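Local atomic coordinates of lipoxygenase (PDB entry 5EK8), a protein that probably acts as a non-heme iron 9R-lipoxygenase, inserting molecular oxygen into polyunsaturated fatty acids. Residues L410-T415 with Y616-L621; Y586-L591 with I604-I609. All blocks are in the same frame, centred on the assembly; numbering follows the deposited sequence.

Contact 1: residues L410-T415 with Y616-L621. With NA (sodium ion), chain C.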
loop_
_atom_site.group_PDB
_atom_site.type_symbol
_atom_site.label_atom_id
_atom_site.label_comp_id
_atom_site.label_asym_id
_atom_site.label_seq_id
_atom_site.Cartn_x
_atom_site.Cartn_y
_atom_site.Cartn_z
ATOM N N LEU A 410 -2.280 18.824 6.086
ATOM C CA LEU A 410 -3.606 18.694 5.483
ATOM C C LEU A 410 -4.101 17.250 5.382
ATOM O O LEU A 410 -5.288 17.014 5.151
ATOM C CB LEU A 410 -3.608 19.339 4.094
ATOM C CG LEU A 410 -3.595 20.871 4.075
ATOM C CD1 LEU A 410 -2.704 21.395 2.959
ATOM C CD2 LEU A 410 -5.010 21.418 3.937
ATOM N N GLY A 411 -3.191 16.293 5.555
ATOM C CA GLY A 411 -3.529 14.880 5.473
ATOM C C GLY A 411 -4.431 14.411 6.600
ATOM O O GLY A 411 -4.308 14.874 7.733
ATOM N N LEU A 412 -5.336 13.486 6.292
ATOM C CA LEU A 412 -6.337 13.045 7.261
ATOM C C LEU A 412 -5.742 12.419 8.523
ATOM O O LEU A 412 -6.164 12.743 9.626
ATOM C CB LEU A 412 -7.298 12.042 6.625
ATOM C CG LEU A 412 -8.582 11.848 7.440
ATOM C CD1 LEU A 412 -9.615 12.928 7.100
ATOM C CD2 LEU A 412 -9.161 10.465 7.216
ATOM N N PHE A 413 -4.774 11.520 8.362
ATOM C CA PHE A 413 -4.217 10.798 9.505
ATOM C C PHE A 413 -3.453 11.733 10.445
ATOM O O PHE A 413 -3.442 11.533 11.657
ATOM C CB PHE A 413 -3.303 9.663 9.032
ATOM C CG PHE A 413 -4.011 8.603 8.236
ATOM C CD1 PHE A 413 -5.389 8.481 8.284
ATOM C CD2 PHE A 413 -3.294 7.724 7.442
ATOM C CE1 PHE A 413 -6.040 7.506 7.552
ATOM C CE2 PHE A 413 -3.937 6.744 6.707
ATOM C CZ PHE A 413 -5.312 6.635 6.762
ATOM N N VAL A 414 -2.821 12.757 9.881
ATOM C CA VAL A 414 -2.138 13.767 10.681
ATOM C C VAL A 414 -3.136 14.706 11.352
ATOM O O VAL A 414 -3.183 14.803 12.579
ATOM C CB VAL A 414 -1.164 14.599 9.824
ATOM C CG1 VAL A 414 -0.570 15.739 10.642
ATOM C CG2 VAL A 414 -0.067 13.710 9.238
ATOM N N THR A 415 -3.927 15.390 10.528
ATOM C CA THR A 415 -4.930 16.355 10.982
ATOM C C THR A 415 -5.879 15.786 12.034
ATOM O O THR A 415 -6.023 16.347 13.118
ATOM C CB THR A 415 -5.774 16.876 9.791
ATOM O OG1 THR A 415 -4.969 17.722 8.960
ATOM C CG2 THR A 415 -6.978 17.667 10.281
ATOM N N TYR A 616 -16.087 11.262 4.965
ATOM C CA TYR A 616 -15.815 11.406 3.539
ATOM C C TYR A 616 -14.680 10.499 3.080
ATOM O O TYR A 616 -14.853 9.691 2.167
ATOM C CB TYR A 616 -15.481 12.859 3.203
ATOM C CG TYR A 616 -15.011 13.071 1.783
ATOM C CD1 TYR A 616 -15.902 13.024 0.722
ATOM C CD2 TYR A 616 -13.672 13.329 1.505
ATOM C CE1 TYR A 616 -15.473 13.217 -0.573
ATOM C CE2 TYR A 616 -13.235 13.530 0.210
ATOM C CZ TYR A 616 -14.141 13.469 -0.825
ATOM O OH TYR A 616 -13.725 13.663 -2.121
ATOM N N ILE A 617 -13.526 10.631 3.726
ATOM C CA ILE A 617 -12.349 9.867 3.344
ATOM C C ILE A 617 -12.580 8.372 3.500
ATOM O O ILE A 617 -12.215 7.601 2.613
ATOM C CB ILE A 617 -11.107 10.280 4.164
ATOM C CG1 ILE A 617 -10.643 11.676 3.754
ATOM C CG2 ILE A 617 -9.964 9.296 3.949
ATOM C CD1 ILE A 617 -10.228 11.763 2.302
ATOM N N PHE A 618 -13.182 7.951 4.610
ATOM C CA PHE A 618 -13.401 6.515 4.796
ATOM C C PHE A 618 -14.307 5.949 3.701
ATOM O O PHE A 618 -13.999 4.914 3.083
ATOM C CB PHE A 618 -13.993 6.229 6.174
ATOM C CG PHE A 618 -13.018 6.395 7.294
ATOM C CD1 PHE A 618 -11.656 6.308 7.061
ATOM C CD2 PHE A 618 -13.458 6.638 8.580
ATOM C CE1 PHE A 618 -10.749 6.465 8.091
ATOM C CE2 PHE A 618 -12.555 6.793 9.619
ATOM C CZ PHE A 618 -11.199 6.708 9.373
ATOM N N SER A 619 -15.409 6.654 3.450
ATOM C CA SER A 619 -16.395 6.242 2.453
ATOM C C SER A 619 -15.816 6.209 1.040
ATOM O O SER A 619 -16.157 5.337 0.237
ATOM C CB SER A 619 -17.598 7.178 2.500
ATOM O OG SER A 619 -18.011 7.385 3.840
ATOM N N VAL A 620 -14.940 7.163 0.743
ATOM C CA VAL A 620 -14.255 7.199 -0.545
ATOM C C VAL A 620 -13.288 6.027 -0.681
ATOM O O VAL A 620 -13.343 5.273 -1.654
ATOM C CB VAL A 620 -13.480 8.523 -0.743
ATOM C CG1 VAL A 620 -12.363 8.353 -1.771
ATOM C CG2 VAL A 620 -14.427 9.643 -1.147
ATOM N N LEU A 621 -12.411 5.877 0.308
ATOM C CA LEU A 621 -11.354 4.874 0.267
ATOM C C LEU A 621 -11.895 3.450 0.191
ATOM O O LEU A 621 -11.313 2.603 -0.487
ATOM C CB LEU A 621 -10.434 5.015 1.483
ATOM C CG LEU A 621 -9.493 6.224 1.508
ATOM C CD1 LEU A 621 -8.489 6.103 2.653
ATOM C CD2 LEU A 621 -8.782 6.391 0.171
HETATM NA NA NA C . -2.980 16.290 14.514
#
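Leu412 and Ile617 form the tight part of a helix-to-helix contact within the helical, iron-binding part of the lipoxygenase fold. The short helix 412-415 packs here against helix 608-623, and the closest CA atoms, Leu412 CA and Ile617 CA, are 7.8 Å apart. Both CB atoms point toward the opposing helix, and the two side chains slide past one another in opposite directions instead of meeting end on. Leu412 has CG anti to its own backbone N (chi1 -164°), which sends the isobutyl fork across the gap, where the two methyls touch different carbons of Ile617. CD2 reaches Ile617 CG2 at 3.6 Å, and CD1 lies against Ile617 CG1 at 3.7 Å. The same CD2 approaches the Phe618 ring obliquely, 4.4 Å from Phe618 CE1.

Beyond this pair the packing loosens. Phe413 CE1 stays 4.9 Å from Phe618 CE1, and both rings instead pack on Glu355 of helix 337-377. The partly exposed side of helix 608-623 belongs to Tyr616, Ser619 and Val620, which turn to helix 188-214, where Leu201 touches all three. The interface is apolar and buried, and it lies near the metal: the Ile617 side chain is about 9 Å from the iron.

On the other helix, Gly411 is the N-cap residue, and its O accepts a backbone bond from Thr415 N at 2.9 Å. One residue earlier, Val414 O binds the sodium ion at 2.5 Å, in a site completed by Gly417 O, Leu419 O and Asp285 OD1.

Contact 2: residues Y586-L591 with I604-I609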
loop_
_atom_site.group_PDB
_atom_site.type_symbol
_atom_site.label_atom_id
_atom_site.label_comp_id
_atom_site.label_asym_id
_atom_site.label_seq_id
_atom_site.Cartn_x
_atom_site.Cartn_y
_atom_site.Cartn_z
ATOM N N TYR A 586 -19.438 6.460 17.221
ATOM C CA TYR A 586 -18.885 5.169 17.605
ATOM C C TYR A 586 -17.360 5.160 17.559
ATOM O O TYR A 586 -16.705 4.458 18.336
ATOM C CB TYR A 586 -19.452 4.083 16.692
ATOM C CG TYR A 586 -18.838 2.718 16.873
ATOM C CD1 TYR A 586 -19.144 1.934 17.978
ATOM C CD2 TYR A 586 -17.956 2.204 15.931
ATOM C CE1 TYR A 586 -18.581 0.678 18.142
ATOM C CE2 TYR A 586 -17.394 0.950 16.083
ATOM C CZ TYR A 586 -17.711 0.189 17.187
ATOM O OH TYR A 586 -17.142 -1.056 17.343
ATOM N N ASN A 587 -16.801 5.953 16.654
ATOM C CA ASN A 587 -15.362 5.953 16.463
ATOM C C ASN A 587 -14.827 7.178 15.734
ATOM O O ASN A 587 -15.534 7.813 14.956
ATOM C CB ASN A 587 -14.947 4.695 15.705
ATOM C CG ASN A 587 -13.664 4.097 16.243
ATOM O OD1 ASN A 587 -12.934 4.752 16.986
ATOM N ND2 ASN A 587 -13.382 2.849 15.875
ATOM N N SER A 588 -13.571 7.507 16.013
ATOM C CA SER A 588 -12.865 8.571 15.311
ATOM C C SER A 588 -11.358 8.381 15.474
ATOM O O SER A 588 -10.909 7.478 16.185
ATOM C CB SER A 588 -13.297 9.944 15.823
ATOM O OG SER A 588 -13.200 10.011 17.231
ATOM N N LEU A 589 -10.575 9.223 14.810
ATOM C CA LEU A 589 -9.124 9.113 14.891
ATOM C C LEU A 589 -8.591 9.800 16.141
ATOM O O LEU A 589 -7.410 9.667 16.472
ATOM C CB LEU A 589 -8.471 9.698 13.638
ATOM C CG LEU A 589 -8.733 8.910 12.352
ATOM C CD1 LEU A 589 -8.244 9.677 11.129
ATOM C CD2 LEU A 589 -8.065 7.552 12.423
ATOM N N ALA A 590 -9.472 10.512 16.841
ATOM C CA ALA A 590 -9.113 11.203 18.076
ATOM C C ALA A 590 -10.340 11.741 18.805
ATOM O O ALA A 590 -11.439 11.775 18.250
ATOM C CB ALA A 590 -8.141 12.342 17.786
ATOM N N LEU A 591 -10.141 12.163 20.051
ATOM C CA LEU A 591 -11.187 12.821 20.829
ATOM C C LEU A 591 -10.656 14.129 21.415
ATOM O O LEU A 591 -9.453 14.399 21.362
ATOM C CB LEU A 591 -11.696 11.901 21.940
ATOM C CG LEU A 591 -12.339 10.575 21.514
ATOM C CD1 LEU A 591 -12.820 9.790 22.724
ATOM C CD2 LEU A 591 -13.486 10.802 20.547
ATOM N N ILE A 604 -16.525 16.646 22.750
ATOM C CA ILE A 604 -15.681 15.457 22.812
ATOM C C ILE A 604 -15.301 14.986 21.412
ATOM O O ILE A 604 -14.137 14.720 21.125
ATOM C CB ILE A 604 -16.394 14.306 23.561
ATOM C CG1 ILE A 604 -16.679 14.700 25.010
ATOM C CG2 ILE A 604 -15.583 13.035 23.502
ATOM C CD1 ILE A 604 -15.549 15.460 25.660
ATOM N N ALA A 605 -16.302 14.894 20.544
ATOM C CA ALA A 605 -16.131 14.395 19.184
ATOM C C ALA A 605 -15.342 15.369 18.294
ATOM O O ALA A 605 -15.120 16.517 18.681
ATOM C CB ALA A 605 -17.501 14.107 18.585
ATOM N N PRO A 606 -14.889 14.900 17.114
ATOM C CA PRO A 606 -14.268 15.792 16.124
ATOM C C PRO A 606 -15.120 17.025 15.814
ATOM O O PRO A 606 -16.345 16.930 15.818
ATOM C CB PRO A 606 -14.153 14.903 14.882
ATOM C CG PRO A 606 -14.028 13.526 15.419
ATOM C CD PRO A 606 -14.797 13.482 16.708
ATOM N N ASP A 607 -14.489 18.165 15.549
ATOM C CA ASP A 607 -15.240 19.343 15.140
ATOM C C ASP A 607 -15.847 19.053 13.757
ATOM O O ASP A 607 -15.398 18.123 13.080
ATOM C CB ASP A 607 -14.346 20.602 15.157
ATOM C CG ASP A 607 -13.201 20.555 14.150
ATOM O OD1 ASP A 607 -12.228 21.322 14.342
ATOM O OD2 ASP A 607 -13.261 19.780 13.173
ATOM N N PRO A 608 -16.875 19.821 13.346
ATOM C CA PRO A 608 -17.612 19.541 12.105
ATOM C C PRO A 608 -16.742 19.208 10.888
ATOM O O PRO A 608 -17.014 18.220 10.199
ATOM C CB PRO A 608 -18.381 20.842 11.871
ATOM C CG PRO A 608 -18.666 21.336 13.240
ATOM C CD PRO A 608 -17.475 20.948 14.085
ATOM N N ILE A 609 -15.705 20.002 10.640
ATOM C CA ILE A 609 -14.885 19.825 9.446
ATOM C C ILE A 609 -14.032 18.541 9.528
ATOM O O ILE A 609 -13.870 17.808 8.533
ATOM C CB ILE A 609 -14.015 21.079 9.206
ATOM C CG1 ILE A 609 -13.231 20.964 7.901
ATOM C CG2 ILE A 609 -13.119 21.356 10.386
ATOM C CD1 ILE A 609 -13.004 22.309 7.233
#
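Ser588 lays its CB against the ring of Pro606, and the orientation of this pair sets the contact between the loop 586-591 and the lead-in 604-607 to helix 608-623. The CB of Ser588 points toward the other segment and meets Pro606 CG at 3.7 Å. The hydroxyl lies beside the same ring, with Ser588 OG 3.9 Å from Pro606 CD. That placement follows from chi1 of 52°, which sets OG between the backbone N and the carbonyl carbon and within 2.7 Å of Ala590 O, to which it donates a hydrogen bond. The donor stands above the carbonyl plane, 37° out of it, with a C=O...donor angle of 137°. The bond links Ser588 to Ala590 across Leu589 and fixes the rotation of the buried hydroxyl, while Pro606 CD also borders Ala590 O at 4.1 Å. An alanine here would keep the CB contact with Pro606 but would probably leave Ala590 O without its hydroxyl mate and the backbone around Leu589 less firmly held.

The second pair is arranged differently: Leu591 meets Ile604 chiefly through its backbone and CB, beside the carbonyl oxygen. Leu591 CA comes to 3.5 Å from Ile604 O, and its isobutyl group runs along the same oxygen until CD2 sits 4.3 Å from Ile604 CG2. The cross-segment contact is entirely van der Waals; polar links come from the adjoining Arg592, which pairs with the Ile604 backbone and gives NE to Ala605 O.

Asp607 is the N-cap of helix 608-623, its OD2 accepting from Glu610 N. Gln614 of that helix touches both Ser588 and Pro606, and Thr348 of helix 337-377 packs against Ser588.

How the contacts relate
Contact 2 is nested inside the chain loop closed by contact 1: the order is 410-415, 586-591, 604-609, 616-621, and the two centres lie 13 Å apart. They share helix 608-623, with contact 2 on the segment leading into its first turn and contact 1 on its later turns. Leu589 joins them directly, since its CD1 packs 4.0 Å from Leu412 O and 4.2 Å from Phe413 CD1. Helix 337-377, which carries the iron ligands His359 and His364, touches residues of both. The Ala590 side chain is about 7 Å from the sodium ion, so Ala590 is close to, but not a ligand of, the sodium held by Val414. Both contacts lie on the same side of the chain's centre.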